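Local coordinates for probable ABC transporter phosphite binding protein PhnD1 (PDB 5LQ5), which binds inorganic phosphite strongly, and methylphosphonate and phosphate only very weakly, probably as the solute-binding component of an ABC transporter, at residues K4-A10 / E37-I41; D87-S92 / P201-Y206; L114-F119 / K145-G149. All coordinates share one frame. Where two conformers were deposited one is given. Residues are numbered along the deposited sequence.

Contact 1: residues K4-A10 / E37-I41; sequences KVLKVGA and EVKYI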
ATOM      1  N   LYS A   4      -0.128  13.541 -24.012  1.00 42.47           N
ATOM      2  CA  LYS A   4       1.107  14.281 -23.720  1.00 46.65           C
ATOM      3  C   LYS A   4       1.287  14.620 -22.241  1.00 38.80           C
ATOM      4  O   LYS A   4       2.304  15.175 -21.854  1.00 35.21           O
ATOM      5  CB  LYS A   4       1.280  15.521 -24.595  1.00 74.51           C
ATOM      6  CG  LYS A   4       2.625  16.213 -24.348  1.00 95.50           C
ATOM      7  CD  LYS A   4       2.927  17.420 -25.219  1.00110.26           C
ATOM      8  CE  LYS A   4       4.272  18.049 -24.836  1.00 89.83           C
ATOM      9  NZ  LYS A   4       4.683  19.245 -25.624  1.00103.83           N
ATOM     10  N   VAL A   5       0.318  14.265 -21.418  1.00 38.01           N
ATOM     11  CA  VAL A   5       0.441  14.427 -19.966  1.00 31.93           C
ATOM     12  C   VAL A   5       0.778  13.068 -19.341  1.00 26.53           C
ATOM     13  O   VAL A   5       0.091  12.046 -19.615  1.00 30.24           O
ATOM     14  CB  VAL A   5      -0.865  14.929 -19.351  1.00 44.29           C
ATOM     15  CG1 VAL A   5      -0.724  15.070 -17.842  1.00 54.32           C
ATOM     16  CG2 VAL A   5      -1.275  16.265 -19.974  1.00 40.23           C
ATOM     17  N   LEU A   6       1.819  13.049 -18.514  1.00 26.16           N
ATOM     18  CA  LEU A   6       2.179  11.863 -17.725  1.00 23.24           C
ATOM     19  C   LEU A   6       1.300  11.861 -16.454  1.00 26.21           C
ATOM     20  O   LEU A   6       1.403  12.725 -15.613  1.00 24.20           O
ATOM     21  CB  LEU A   6       3.672  11.841 -17.324  1.00 26.15           C
ATOM     22  CG  LEU A   6       4.175  10.563 -16.646  1.00 23.27           C
ATOM     23  CD1 LEU A   6       4.273   9.398 -17.620  1.00 27.70           C
ATOM     24  CD2 LEU A   6       5.541  10.794 -15.998  1.00 27.02           C
ATOM     25  N   LYS A   7       0.481  10.836 -16.325  1.00 20.75           N
ATOM     26  CA  LYS A   7      -0.581  10.784 -15.324  1.00 21.84           C
ATOM     27  C   LYS A   7      -0.145   9.817 -14.235  1.00 19.90           C
ATOM     28  O   LYS A   7       0.097   8.652 -14.489  1.00 19.99           O
ATOM     29  CB  LYS A   7      -1.895  10.355 -15.976  1.00 22.37           C
ATOM     30  CG  LYS A   7      -2.398  11.333 -17.052  1.00 28.35           C
ATOM     31  CD  LYS A   7      -3.561  10.743 -17.842  1.00 36.93           C
ATOM     32  CE  LYS A   7      -3.489  11.143 -19.308  1.00 64.65           C
ATOM     33  NZ  LYS A   7      -2.448  10.379 -20.042  1.00 48.07           N
ATOM     34  N   VAL A   8       0.036  10.363 -13.046  1.00 17.85           N
ATOM     35  CA  VAL A   8       0.464   9.667 -11.843  1.00 19.64           C
ATOM     36  C   VAL A   8      -0.752   9.270 -11.028  1.00 19.34           C
ATOM     37  O   VAL A   8      -1.691  10.043 -10.854  1.00 18.56           O
ATOM     38  CB  VAL A   8       1.433  10.528 -11.004  1.00 19.21           C
ATOM     39  CG1 VAL A   8       1.763   9.925  -9.640  1.00 23.83           C
ATOM     40  CG2 VAL A   8       2.732  10.780 -11.768  1.00 21.42           C
ATOM     41  N   GLY A   9      -0.765   8.022 -10.588  1.00 19.50           N
ATOM     42  CA  GLY A   9      -1.825   7.510  -9.704  1.00 18.26           C
ATOM     43  C   GLY A   9      -1.232   6.751  -8.516  1.00 16.74           C
ATOM     44  O   GLY A   9       0.004   6.542  -8.407  1.00 16.16           O
ATOM     45  N   ALA A  10      -2.115   6.343  -7.632  1.00 16.43           N
ATOM     46  CA  ALA A  10      -1.720   5.629  -6.432  1.00 16.64           C
ATOM     47  C   ALA A  10      -2.911   4.942  -5.798  1.00 15.55           C
ATOM     48  O   ALA A  10      -4.015   5.479  -5.780  1.00 16.88           O
ATOM     49  CB  ALA A  10      -1.117   6.582  -5.444  1.00 16.87           C
ATOM     50  N   GLU A  37       4.707  17.648 -18.829  1.00 29.04           N
ATOM     51  CA  GLU A  37       3.567  17.841 -17.915  1.00 29.12           C
ATOM     52  C   GLU A  37       3.301  16.547 -17.164  1.00 27.20           C
ATOM     53  O   GLU A  37       3.216  15.482 -17.774  1.00 25.75           O
ATOM     54  CB  GLU A  37       2.290  18.268 -18.642  1.00 41.79           C
ATOM     55  CG  GLU A  37       1.981  19.752 -18.519  1.00 80.96           C
ATOM     56  CD  GLU A  37       0.542  20.069 -18.867  1.00 88.17           C
ATOM     57  OE1 GLU A  37       0.132  19.746 -20.000  1.00 57.44           O
ATOM     58  OE2 GLU A  37      -0.176  20.630 -18.011  1.00 73.53           O
ATOM     59  N   VAL A  38       3.190  16.675 -15.845  1.00 27.18           N
ATOM     60  CA  VAL A  38       2.878  15.554 -14.941  1.00 25.28           C
ATOM     61  C   VAL A  38       1.722  15.978 -14.018  1.00 27.93           C
ATOM     62  O   VAL A  38       1.725  17.079 -13.455  1.00 28.25           O
ATOM     63  CB  VAL A  38       4.099  15.127 -14.102  1.00 24.38           C
ATOM     64  CG1 VAL A  38       3.790  13.836 -13.361  1.00 25.66           C
ATOM     65  CG2 VAL A  38       5.340  14.905 -14.973  1.00 23.01           C
ATOM     66  N   LYS A  39       0.750  15.093 -13.838  1.00 24.04           N
ATOM     67  CA  LYS A  39      -0.455  15.388 -13.059  1.00 22.47           C
ATOM     68  C   LYS A  39      -0.847  14.164 -12.219  1.00 21.11           C
ATOM     69  O   LYS A  39      -0.935  13.065 -12.750  1.00 23.18           O
ATOM     70  CB  LYS A  39      -1.593  15.747 -14.026  1.00 30.21           C
ATOM     71  CG  LYS A  39      -2.945  16.086 -13.423  1.00 52.50           C
ATOM     72  CD  LYS A  39      -3.016  17.511 -12.916  1.00 74.76           C
ATOM     73  CE  LYS A  39      -4.458  17.885 -12.604  1.00 67.75           C
ATOM     74  NZ  LYS A  39      -4.552  18.659 -11.348  1.00 51.90           N
ATOM     75  N   TYR A  40      -1.030  14.364 -10.913  1.00 21.07           N
ATOM     76  CA  TYR A  40      -1.585  13.314 -10.027  1.00 21.09           C
ATOM     77  C   TYR A  40      -3.110  13.283 -10.192  1.00 21.18           C
ATOM     78  O   TYR A  40      -3.792  14.311 -10.066  1.00 24.37           O
ATOM     79  CB  TYR A  40      -1.193  13.523  -8.567  1.00 20.68           C
ATOM     80  CG  TYR A  40      -1.980  12.697  -7.561  1.00 18.88           C
ATOM     81  CD1 TYR A  40      -2.061  11.298  -7.675  1.00 18.47           C
ATOM     82  CD2 TYR A  40      -2.599  13.307  -6.449  1.00 21.96           C
ATOM     83  CE1 TYR A  40      -2.767  10.555  -6.753  1.00 19.50           C
ATOM     84  CE2 TYR A  40      -3.297  12.561  -5.531  1.00 21.14           C
ATOM     85  CZ  TYR A  40      -3.381  11.171  -5.698  1.00 19.97           C
ATOM     86  OH  TYR A  40      -4.098  10.400  -4.797  1.00 19.05           O
ATOM     87  N   ILE A  41      -3.638  12.105 -10.454  1.00 19.75           N
ATOM     88  CA  ILE A  41      -5.073  11.862 -10.677  1.00 21.11           C
ATOM     89  C   ILE A  41      -5.588  10.911  -9.581  1.00 21.64           C
ATOM     90  O   ILE A  41      -5.396   9.705  -9.706  1.00 21.62           O
ATOM     91  CB  ILE A  41      -5.334  11.213 -12.060  1.00 27.23           C
ATOM     92  CG1 ILE A  41      -4.628  11.959 -13.200  1.00 40.45           C
ATOM     93  CG2 ILE A  41      -6.816  11.040 -12.325  1.00 29.63           C
ATOM     94  CD1 ILE A  41      -5.010  13.399 -13.358  1.00 47.08           C
TER
HETATM   95  O   HOH W   1       4.154  17.352 -21.600  1.00 42.85           O
HETATM   96  O   HOH W   2      -4.649   7.556  -8.132  1.00 19.21           O
HETATM   97  O   HOH W   3      -4.989   7.980  -5.429  1.00 20.12           O

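Contact 2: residues D87-S92 / P201-Y206; sequences DKEFKS and PEYVDY. With PO3 (phosphite ion), chain B.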
ATOM      1  N   ASP A  87      10.069  -1.949   1.345  1.00 26.54           N
ATOM      2  CA  ASP A  87       9.162  -2.793   0.555  1.00 25.69           C
ATOM      3  C   ASP A  87       9.645  -4.201   0.272  1.00 25.08           C
ATOM      4  O   ASP A  87       8.841  -5.060  -0.080  1.00 25.68           O
ATOM      5  CB  ASP A  87       8.742  -2.081  -0.731  1.00 23.77           C
ATOM      6  CG  ASP A  87       8.001  -0.812  -0.452  1.00 24.81           C
ATOM      7  OD1 ASP A  87       7.013  -0.873   0.327  1.00 24.44           O
ATOM      8  OD2 ASP A  87       8.377   0.245  -1.013  1.00 24.80           O
ATOM      9  N   LYS A  88      10.953  -4.440   0.406  1.00 25.37           N
ATOM     10  CA  LYS A  88      11.503  -5.800   0.360  1.00 28.64           C
ATOM     11  C   LYS A  88      11.247  -6.636   1.627  1.00 29.29           C
ATOM     12  O   LYS A  88      11.261  -7.856   1.558  1.00 34.57           O
ATOM     13  CB  LYS A  88      13.021  -5.802   0.051  1.00 26.72           C
ATOM     14  CG  LYS A  88      13.341  -5.619  -1.439  1.00 32.73           C
ATOM     15  CD  LYS A  88      14.787  -5.996  -1.759  1.00 39.97           C
ATOM     16  CE  LYS A  88      15.717  -4.815  -1.745  1.00 66.86           C
ATOM     17  NZ  LYS A  88      17.140  -5.255  -1.780  1.00 81.93           N
ATOM     18  N   GLU A  89      11.058  -5.951   2.749  1.00 27.38           N
ATOM     19  CA  GLU A  89      10.888  -6.551   4.092  1.00 27.93           C
ATOM     20  C   GLU A  89       9.750  -5.869   4.883  1.00 27.26           C
ATOM     21  O   GLU A  89       9.920  -5.427   6.035  1.00 27.84           O
ATOM     22  CB  GLU A  89      12.208  -6.527   4.894  1.00 36.13           C
ATOM     23  CG  GLU A  89      12.776  -5.132   5.165  1.00 56.84           C
ATOM     24  CD  GLU A  89      14.040  -4.839   4.368  1.00137.74           C
ATOM     25  OE1 GLU A  89      14.003  -4.992   3.131  1.00137.46           O
ATOM     26  OE2 GLU A  89      15.076  -4.472   4.970  1.00138.99           O
ATOM     27  N   PHE A  90       8.589  -5.803   4.222  1.00 23.34           N
ATOM     28  CA  PHE A  90       7.449  -5.032   4.718  1.00 21.46           C
ATOM     29  C   PHE A  90       6.692  -5.871   5.761  1.00 21.84           C
ATOM     30  O   PHE A  90       6.678  -7.084   5.693  1.00 22.33           O
ATOM     31  CB  PHE A  90       6.527  -4.614   3.565  1.00 19.93           C
ATOM     32  CG  PHE A  90       5.786  -3.340   3.824  1.00 20.56           C
ATOM     33  CD1 PHE A  90       6.421  -2.134   3.650  1.00 21.23           C
ATOM     34  CD2 PHE A  90       4.461  -3.324   4.290  1.00 19.09           C
ATOM     35  CE1 PHE A  90       5.818  -0.944   3.950  1.00 21.12           C
ATOM     36  CE2 PHE A  90       3.837  -2.110   4.569  1.00 21.59           C
ATOM     37  CZ  PHE A  90       4.523  -0.915   4.411  1.00 19.78           C
ATOM     38  N   LYS A  91       6.043  -5.176   6.685  1.00 20.60           N
ATOM     39  CA  LYS A  91       5.291  -5.789   7.780  1.00 21.20           C
ATOM     40  C   LYS A  91       3.931  -5.129   8.019  1.00 19.57           C
ATOM     41  O   LYS A  91       3.739  -3.949   7.739  1.00 22.00           O
ATOM     42  CB  LYS A  91       6.075  -5.743   9.100  1.00 24.88           C
ATOM     43  CG  LYS A  91       7.405  -6.440   9.025  1.00 31.24           C
ATOM     44  CD  LYS A  91       8.182  -6.159  10.306  1.00 33.61           C
ATOM     45  CE  LYS A  91       9.501  -6.909  10.314  1.00 48.86           C
ATOM     46  NZ  LYS A  91      10.166  -6.717  11.630  1.00 55.97           N
ATOM     47  N   SER A  92       3.009  -5.938   8.539  1.00 21.16           N
ATOM     48  CA  SER A  92       1.757  -5.445   9.069  1.00 20.13           C
ATOM     49  C   SER A  92       1.809  -5.436  10.588  1.00 18.79           C
ATOM     50  O   SER A  92       2.616  -6.131  11.227  1.00 22.06           O
ATOM     51  CB  SER A  92       0.586  -6.326   8.646  1.00 20.24           C
ATOM     52  OG  SER A  92       0.479  -6.447   7.227  1.00 21.32           O
ATOM     53  N   PRO A 201       5.495 -11.373  10.337  1.00 23.42           N
ATOM     54  CA  PRO A 201       6.656 -11.605   9.496  1.00 27.51           C
ATOM     55  C   PRO A 201       6.678 -10.692   8.265  1.00 25.78           C
ATOM     56  O   PRO A 201       5.675 -10.048   7.931  1.00 23.40           O
ATOM     57  CB  PRO A 201       6.485 -13.065   9.056  1.00 33.37           C
ATOM     58  CG  PRO A 201       5.653 -13.699  10.102  1.00 31.00           C
ATOM     59  CD  PRO A 201       4.699 -12.612  10.493  1.00 25.68           C
ATOM     60  N   GLU A 202       7.840 -10.649   7.642  1.00 28.93           N
ATOM     61  CA  GLU A 202       8.105  -9.815   6.450  1.00 24.65           C
ATOM     62  C   GLU A 202       7.588 -10.422   5.153  1.00 24.09           C
ATOM     63  O   GLU A 202       7.511 -11.649   5.009  1.00 26.10           O
ATOM     64  CB  GLU A 202       9.611  -9.578   6.262  1.00 30.65           C
ATOM     65  CG  GLU A 202      10.265  -8.832   7.421  1.00 39.82           C
ATOM     66  CD  GLU A 202      11.742  -9.154   7.628  1.00 89.94           C
ATOM     67  OE1 GLU A 202      12.172 -10.303   7.411  1.00 74.93           O
ATOM     68  OE2 GLU A 202      12.484  -8.240   8.039  1.00101.26           O
ATOM     69  N   TYR A 203       7.283  -9.532   4.213  1.00 20.85           N
ATOM     70  CA  TYR A 203       6.811  -9.882   2.868  1.00 22.70           C
ATOM     71  C   TYR A 203       7.117  -8.674   1.947  1.00 19.80           C
ATOM     72  O   TYR A 203       7.501  -7.616   2.419  1.00 25.68           O
ATOM     73  CB  TYR A 203       5.296 -10.271   2.858  1.00 21.32           C
ATOM     74  CG  TYR A 203       4.440  -9.238   3.518  1.00 20.78           C
ATOM     75  CD1 TYR A 203       4.017  -8.123   2.790  1.00 18.58           C
ATOM     76  CD2 TYR A 203       4.107  -9.322   4.881  1.00 19.59           C
ATOM     77  CE1 TYR A 203       3.268  -7.131   3.387  1.00 19.21           C
ATOM     78  CE2 TYR A 203       3.341  -8.331   5.487  1.00 21.29           C
ATOM     79  CZ  TYR A 203       2.943  -7.223   4.732  1.00 21.16           C
ATOM     80  OH  TYR A 203       2.210  -6.207   5.309  1.00 20.10           O
ATOM     81  N   VAL A 204       6.899  -8.835   0.638  1.00 21.18           N
ATOM     82  CA  VAL A 204       7.154  -7.735  -0.326  1.00 22.58           C
ATOM     83  C   VAL A 204       5.875  -6.906  -0.500  1.00 22.10           C
ATOM     84  O   VAL A 204       4.790  -7.458  -0.468  0.50 22.56           O
ATOM     85  CB  VAL A 204       7.634  -8.248  -1.701  0.50 29.41           C
ATOM     86  CG1 VAL A 204       6.529  -8.931  -2.475  0.50 40.14           C
ATOM     87  CG2 VAL A 204       8.189  -7.114  -2.517  0.50 41.85           C
ATOM     88  N   ASP A 205       5.994  -5.598  -0.726  1.00 20.86           N
ATOM     89  CA  ASP A 205       4.793  -4.766  -0.858  1.00 18.80           C
ATOM     90  C   ASP A 205       4.902  -3.705  -1.968  1.00 17.32           C
ATOM     91  O   ASP A 205       4.748  -4.027  -3.168  1.00 18.65           O
ATOM     92  CB  ASP A 205       4.346  -4.227   0.508  1.00 19.18           C
ATOM     93  CG  ASP A 205       2.864  -3.757   0.513  1.00 16.55           C
ATOM     94  OD1 ASP A 205       2.221  -3.709  -0.577  1.00 17.86           O
ATOM     95  OD2 ASP A 205       2.316  -3.523   1.622  1.00 17.55           O
ATOM     96  N   TYR A 206       5.052  -2.438  -1.586  1.00 17.94           N
ATOM     97  CA  TYR A 206       4.767  -1.365  -2.526  1.00 19.17           C
ATOM     98  C   TYR A 206       5.786  -1.219  -3.634  1.00 19.74           C
ATOM     99  O   TYR A 206       6.970  -1.508  -3.454  1.00 20.79           O
ATOM    100  CB  TYR A 206       4.654  -0.024  -1.811  1.00 19.18           C
ATOM    101  CG  TYR A 206       3.499   0.133  -0.857  1.00 20.01           C
ATOM    102  CD1 TYR A 206       2.394   0.871  -1.231  1.00 18.93           C
ATOM    103  CD2 TYR A 206       3.526  -0.373   0.436  1.00 19.87           C
ATOM    104  CE1 TYR A 206       1.328   1.078  -0.383  1.00 17.34           C
ATOM    105  CE2 TYR A 206       2.448  -0.190   1.320  1.00 17.61           C
ATOM    106  CZ  TYR A 206       1.368   0.564   0.919  1.00 17.34           C
ATOM    107  OH  TYR A 206       0.325   0.733   1.837  1.00 18.46           O
TER
HETATM  108  P   PO3 B 401      -1.009  -2.268   0.444  1.00 16.36           P
HETATM  109  O1  PO3 B 401      -0.137  -2.929   1.562  1.00 15.81           O
HETATM  110  O2  PO3 B 401      -1.385  -3.236  -0.752  1.00 17.20           O
HETATM  111  O3  PO3 B 401      -2.270  -1.585   1.044  1.00 16.06           O

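Contact 3: residues L114-F119 / K145-G149; sequences LKNLRF and KHFKG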
ATOM      1  N   LEU A 114      -8.212 -13.381  18.819  1.00 26.21           N
ATOM      2  CA  LEU A 114      -9.098 -12.485  18.046  1.00 21.63           C
ATOM      3  C   LEU A 114     -10.430 -13.078  17.632  1.00 21.80           C
ATOM      4  O   LEU A 114     -11.319 -12.387  17.100  1.00 24.42           O
ATOM      5  CB  LEU A 114      -8.347 -11.903  16.856  1.00 23.43           C
ATOM      6  CG  LEU A 114      -7.074 -11.130  17.225  1.00 22.02           C
ATOM      7  CD1 LEU A 114      -6.376 -10.629  15.974  1.00 24.18           C
ATOM      8  CD2 LEU A 114      -7.327  -9.955  18.168  1.00 24.22           C
ATOM      9  N   LYS A 115     -10.584 -14.369  17.860  1.00 22.90           N
ATOM     10  CA  LYS A 115     -11.857 -15.038  17.579  1.00 24.32           C
ATOM     11  C   LYS A 115     -12.995 -14.408  18.411  1.00 24.19           C
ATOM     12  O   LYS A 115     -12.781 -13.982  19.544  1.00 27.07           O
ATOM     13  CB  LYS A 115     -11.750 -16.534  17.868  1.00 27.77           C
ATOM     14  CG  LYS A 115     -10.854 -17.314  16.921  1.00 25.40           C
ATOM     15  CD  LYS A 115     -10.978 -18.803  17.237  1.00 31.40           C
ATOM     16  CE  LYS A 115     -10.472 -19.705  16.135  1.00 37.81           C
ATOM     17  NZ  LYS A 115     -10.990 -21.075  16.370  1.00 54.76           N
ATOM     18  N   ASN A 116     -14.187 -14.354  17.808  1.00 23.67           N
ATOM     19  CA  ASN A 116     -15.397 -13.776  18.429  1.00 23.89           C
ATOM     20  C   ASN A 116     -15.263 -12.285  18.766  1.00 24.23           C
ATOM     21  O   ASN A 116     -15.962 -11.765  19.635  1.00 28.29           O
ATOM     22  CB  ASN A 116     -15.866 -14.592  19.651  1.00 26.01           C
ATOM     23  CG  ASN A 116     -17.362 -14.373  19.987  1.00 30.96           C
ATOM     24  OD1 ASN A 116     -18.243 -14.272  19.092  1.00 30.66           O
ATOM     25  ND2 ASN A 116     -17.660 -14.316  21.295  1.00 36.45           N
ATOM     26  N   LEU A 117     -14.342 -11.599  18.076  1.00 23.56           N
ATOM     27  CA  LEU A 117     -14.241 -10.140  18.159  1.00 22.88           C
ATOM     28  C   LEU A 117     -14.729  -9.561  16.850  1.00 21.26           C
ATOM     29  O   LEU A 117     -14.782 -10.257  15.820  1.00 22.56           O
ATOM     30  CB  LEU A 117     -12.813  -9.679  18.429  1.00 25.19           C
ATOM     31  CG  LEU A 117     -12.195 -10.087  19.771  1.00 29.54           C
ATOM     32  CD1 LEU A 117     -10.784  -9.518  19.870  1.00 28.99           C
ATOM     33  CD2 LEU A 117     -13.038  -9.604  20.938  1.00 33.61           C
ATOM     34  N   ARG A 118     -15.072  -8.282  16.889  1.00 19.78           N
ATOM     35  CA  ARG A 118     -15.393  -7.515  15.688  1.00 20.44           C
ATOM     36  C   ARG A 118     -14.070  -7.071  15.044  1.00 20.14           C
ATOM     37  O   ARG A 118     -13.286  -6.333  15.658  1.00 19.74           O
ATOM     38  CB  ARG A 118     -16.267  -6.319  16.029  0.50 22.07           C
ATOM     39  CG  ARG A 118     -17.624  -6.694  16.607  0.50 28.81           C
ATOM     40  CD  ARG A 118     -18.332  -5.481  17.195  0.50 34.56           C
ATOM     41  NE  ARG A 118     -17.445  -4.819  18.145  0.50 30.12           N
ATOM     42  CZ  ARG A 118     -17.533  -3.544  18.496  0.50 39.24           C
ATOM     43  NH1 ARG A 118     -18.477  -2.796  18.000  0.50 37.59           N
ATOM     44  NH2 ARG A 118     -16.664  -3.022  19.329  0.50 33.13           N
ATOM     45  N   PHE A 119     -13.791  -7.566  13.844  1.00 19.69           N
ATOM     46  CA  PHE A 119     -12.460  -7.406  13.209  1.00 19.07           C
ATOM     47  C   PHE A 119     -12.631  -6.725  11.854  1.00 15.92           C
ATOM     48  O   PHE A 119     -13.535  -7.059  11.084  1.00 17.70           O
ATOM     49  CB  PHE A 119     -11.758  -8.764  13.015  1.00 19.23           C
ATOM     50  CG  PHE A 119     -10.379  -8.644  12.477  1.00 17.24           C
ATOM     51  CD1 PHE A 119      -9.305  -8.490  13.336  1.00 21.21           C
ATOM     52  CD2 PHE A 119     -10.155  -8.571  11.119  1.00 19.05           C
ATOM     53  CE1 PHE A 119      -8.011  -8.317  12.852  1.00 21.59           C
ATOM     54  CE2 PHE A 119      -8.877  -8.415  10.619  1.00 22.25           C
ATOM     55  CZ  PHE A 119      -7.808  -8.262  11.477  1.00 21.82           C
ATOM     56  N   LYS A 145     -14.954 -16.469   9.237  1.00 24.98           N
ATOM     57  CA  LYS A 145     -16.176 -16.950   9.879  1.00 27.48           C
ATOM     58  C   LYS A 145     -16.124 -17.017  11.425  1.00 25.57           C
ATOM     59  O   LYS A 145     -17.144 -17.117  12.074  1.00 27.31           O
ATOM     60  CB  LYS A 145     -16.555 -18.317   9.333  1.00 31.11           C
ATOM     61  CG  LYS A 145     -15.571 -19.407   9.738  1.00 33.10           C
ATOM     62  CD  LYS A 145     -16.019 -20.736   9.189  1.00 36.07           C
ATOM     63  CE  LYS A 145     -15.118 -21.817   9.728  1.00 38.89           C
ATOM     64  NZ  LYS A 145     -15.237 -23.004   8.835  1.00 55.80           N
ATOM     65  N   HIS A 146     -14.928 -16.954  11.988  1.00 22.04           N
ATOM     66  CA  HIS A 146     -14.730 -16.973  13.457  1.00 24.70           C
ATOM     67  C   HIS A 146     -14.906 -15.633  14.142  1.00 27.06           C
ATOM     68  O   HIS A 146     -14.922 -15.553  15.362  1.00 25.18           O
ATOM     69  CB  HIS A 146     -13.362 -17.518  13.810  1.00 24.96           C
ATOM     70  CG  HIS A 146     -13.172 -18.947  13.402  1.00 26.42           C
ATOM     71  ND1 HIS A 146     -12.012 -19.411  12.831  1.00 29.96           N
ATOM     72  CD2 HIS A 146     -14.008 -20.014  13.464  1.00 35.27           C
ATOM     73  CE1 HIS A 146     -12.125 -20.703  12.577  1.00 35.82           C
ATOM     74  NE2 HIS A 146     -13.333 -21.092  12.940  1.00 41.62           N
ATOM     75  N   PHE A 147     -14.948 -14.572  13.365  1.00 23.68           N
ATOM     76  CA  PHE A 147     -15.177 -13.253  13.923  1.00 24.94           C
ATOM     77  C   PHE A 147     -16.634 -13.053  14.297  1.00 27.05           C
ATOM     78  O   PHE A 147     -17.517 -13.756  13.793  1.00 25.29           O
ATOM     79  CB  PHE A 147     -14.692 -12.178  12.956  1.00 20.08           C
ATOM     80  CG  PHE A 147     -13.184 -12.198  12.710  1.00 20.31           C
ATOM     81  CD1 PHE A 147     -12.276 -12.257  13.760  1.00 20.98           C
ATOM     82  CD2 PHE A 147     -12.681 -12.109  11.420  1.00 18.92           C
ATOM     83  CE1 PHE A 147     -10.914 -12.251  13.531  1.00 22.81           C
ATOM     84  CE2 PHE A 147     -11.323 -12.082  11.190  1.00 22.87           C
ATOM     85  CZ  PHE A 147     -10.438 -12.157  12.242  1.00 24.17           C
ATOM     86  N   LYS A 148     -16.852 -12.091  15.192  1.00 25.59           N
ATOM     87  CA  LYS A 148     -18.199 -11.645  15.581  1.00 29.70           C
ATOM     88  C   LYS A 148     -18.958 -11.284  14.288  1.00 31.79           C
ATOM     89  O   LYS A 148     -18.460 -10.521  13.445  1.00 37.20           O
ATOM     90  CB  LYS A 148     -18.112 -10.474  16.602  1.00 36.65           C
ATOM     91  CG  LYS A 148     -19.426 -10.011  17.226  1.00 48.03           C
ATOM     92  CD  LYS A 148     -20.015 -11.038  18.172  1.00 45.37           C
ATOM     93  CE  LYS A 148     -19.378 -11.026  19.545  1.00 41.99           C
ATOM     94  NZ  LYS A 148     -19.959 -12.115  20.390  1.00 43.66           N
ATOM     95  N   GLY A 149     -20.135 -11.879  14.101  1.00 34.03           N
ATOM     96  CA  GLY A 149     -20.912 -11.695  12.859  1.00 31.56           C
ATOM     97  C   GLY A 149     -20.557 -12.593  11.673  1.00 26.87           C
ATOM     98  O   GLY A 149     -21.186 -12.517  10.622  1.00 38.32           O
TER
HETATM   99  O   HOH W   4     -16.180  -8.881  12.647  1.00 23.86           O

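Contact 1: residues K4-A10 / E37-I41
Val8 and Val38, both with chi1 in the t well, bring Val8 CG2 to 3.6 Å from Val38 CG1 on the face they share with Leu6 and Tyr40. The t rotamer of Tyr40 carries its ring along the neighbouring strand: the edge passes Gly9 and Ala10, with Tyr40 CE1 4.5 Å from Ala10 CB, while Tyr40 OH bonds to Gln16 and to a water that also reaches Ala10 O. This is the face covered by helix 16-34, the connection of a beta-alpha-beta unit whose two strands run parallel, hydrogen-bonded from Leu6 N to Glu37 O (2.9 Å), Lys39 N to Leu6 O (3.0 Å), Val8 N to Lys39 O (2.9 Å) and Ile41 N to Val8 O (2.9 Å). On the other face, Lys7 starts m and then bends back, so that Lys7 NZ donates to Val5 O at 3.1 Å and also to Asn2. Lys39 CB lies 4.0 Å from Val5 CG1, placed there by the backbone; beyond it, chi1 t and chi2 p lead the side chain away from strand 5-10.

Contact 2: residues D87-S92 / P201-Y206
Phe90 gives up the most surface here, 97 Å², followed by Tyr203 with 89 Å² and Asp87 with 75 Å². Phe90 and Tyr203 form a single antiparallel, hydrogen-bonded bridge: Phe90 N donates to Tyr203 O at 2.8 Å and Tyr203 N to Phe90 O at 2.9 Å. The Phe90 ring receives the edge of Tyr206 on its face, a T-shaped pair with centroids 5.5 Å apart. Tyr203 reaches past Phe90 to donate from Tyr203 OH to Ser92 OG (2.6 Å). Asp87 fixes the backbone leading into the pocket: Asp87 O accepts from Asp205 N at 3.0 Å, and Asp87 OD1 takes a weak bond from Tyr206 N at 3.2 Å, while its carboxylate also pairs with Arg84. Asp205 and Tyr206 line the phosphite site, with Asp205 OD2 2.5 Å from O1 of the ion, while Asp205 OD1 accepts from Gly65 N. The two loops lead into strands 92-97 and 207-210, which belong to different sheets, and helix 127-139 packs against Tyr203 and Asp205.

Contact 3: residues L114-F119 / K145-G149
The 3-10 turn that ends at His146 delivers the first bond, from Asn116 N to His146 O at 2.8 Å. The imidazole of His146, whose ND1 bonds to Glu143 N, carries Lys115 CE over its face, 4.0 Å from the ring centroid, as a CH-pi contact. Phe147 is the hydrophobic centre, with 97 Å² covered. Its ring lies almost parallel to that of Phe119, planes at 8° and centroids 4.6 Å apart, but slid so far that the rings barely overlap; instead Phe119 CB sits over the Phe147 face, 3.5 Å from its centroid. Leu114 borders the same ring, with Leu114 CB 4.2 Å from Phe147 CE1; Ala152 also touches Phe147, and Phe94 touches Phe119. At Lys148 the bonding returns to polar atoms: Lys148 N donates to Leu117 O (2.8 Å), Lys148 NZ to Asn116 OD1 (3.0 Å), and a water bridges Lys148 O and Phe119 N. Two of these partners, Asn116 and Leu117, belong to the type II turn 114-117 that precedes strand 119-121. Two of the three direct hydrogen bonds run between backbone atoms and so need no particular side chain, whereas the apolar part rests chiefly on the rings of Phe119 and Phe147.

Overall arrangement
Contact 1 lies in one sheet of this bilobed periplasmic binding protein, contact 3 among loops bordering the other, centres about 41 Å apart on opposite sides of the chain's centre. Contact 1 comes first along the chain, pairing the edge strand 37-40 with 5-10 in the six-stranded sheet. Contact 2 opens next; between its segments the chain builds most of the five-stranded sheet, including contact 3, where the loops before strands 119-121 and 153-154 meet. Contact 2 lies 27 Å from contact 1 and 26 Å from contact 3, between centres. Its loops are the crossings between the sheets, 79-84 to 92-97 and 194-199 to 207-210, so it marks the junction of the lobes, where phosphite is bound.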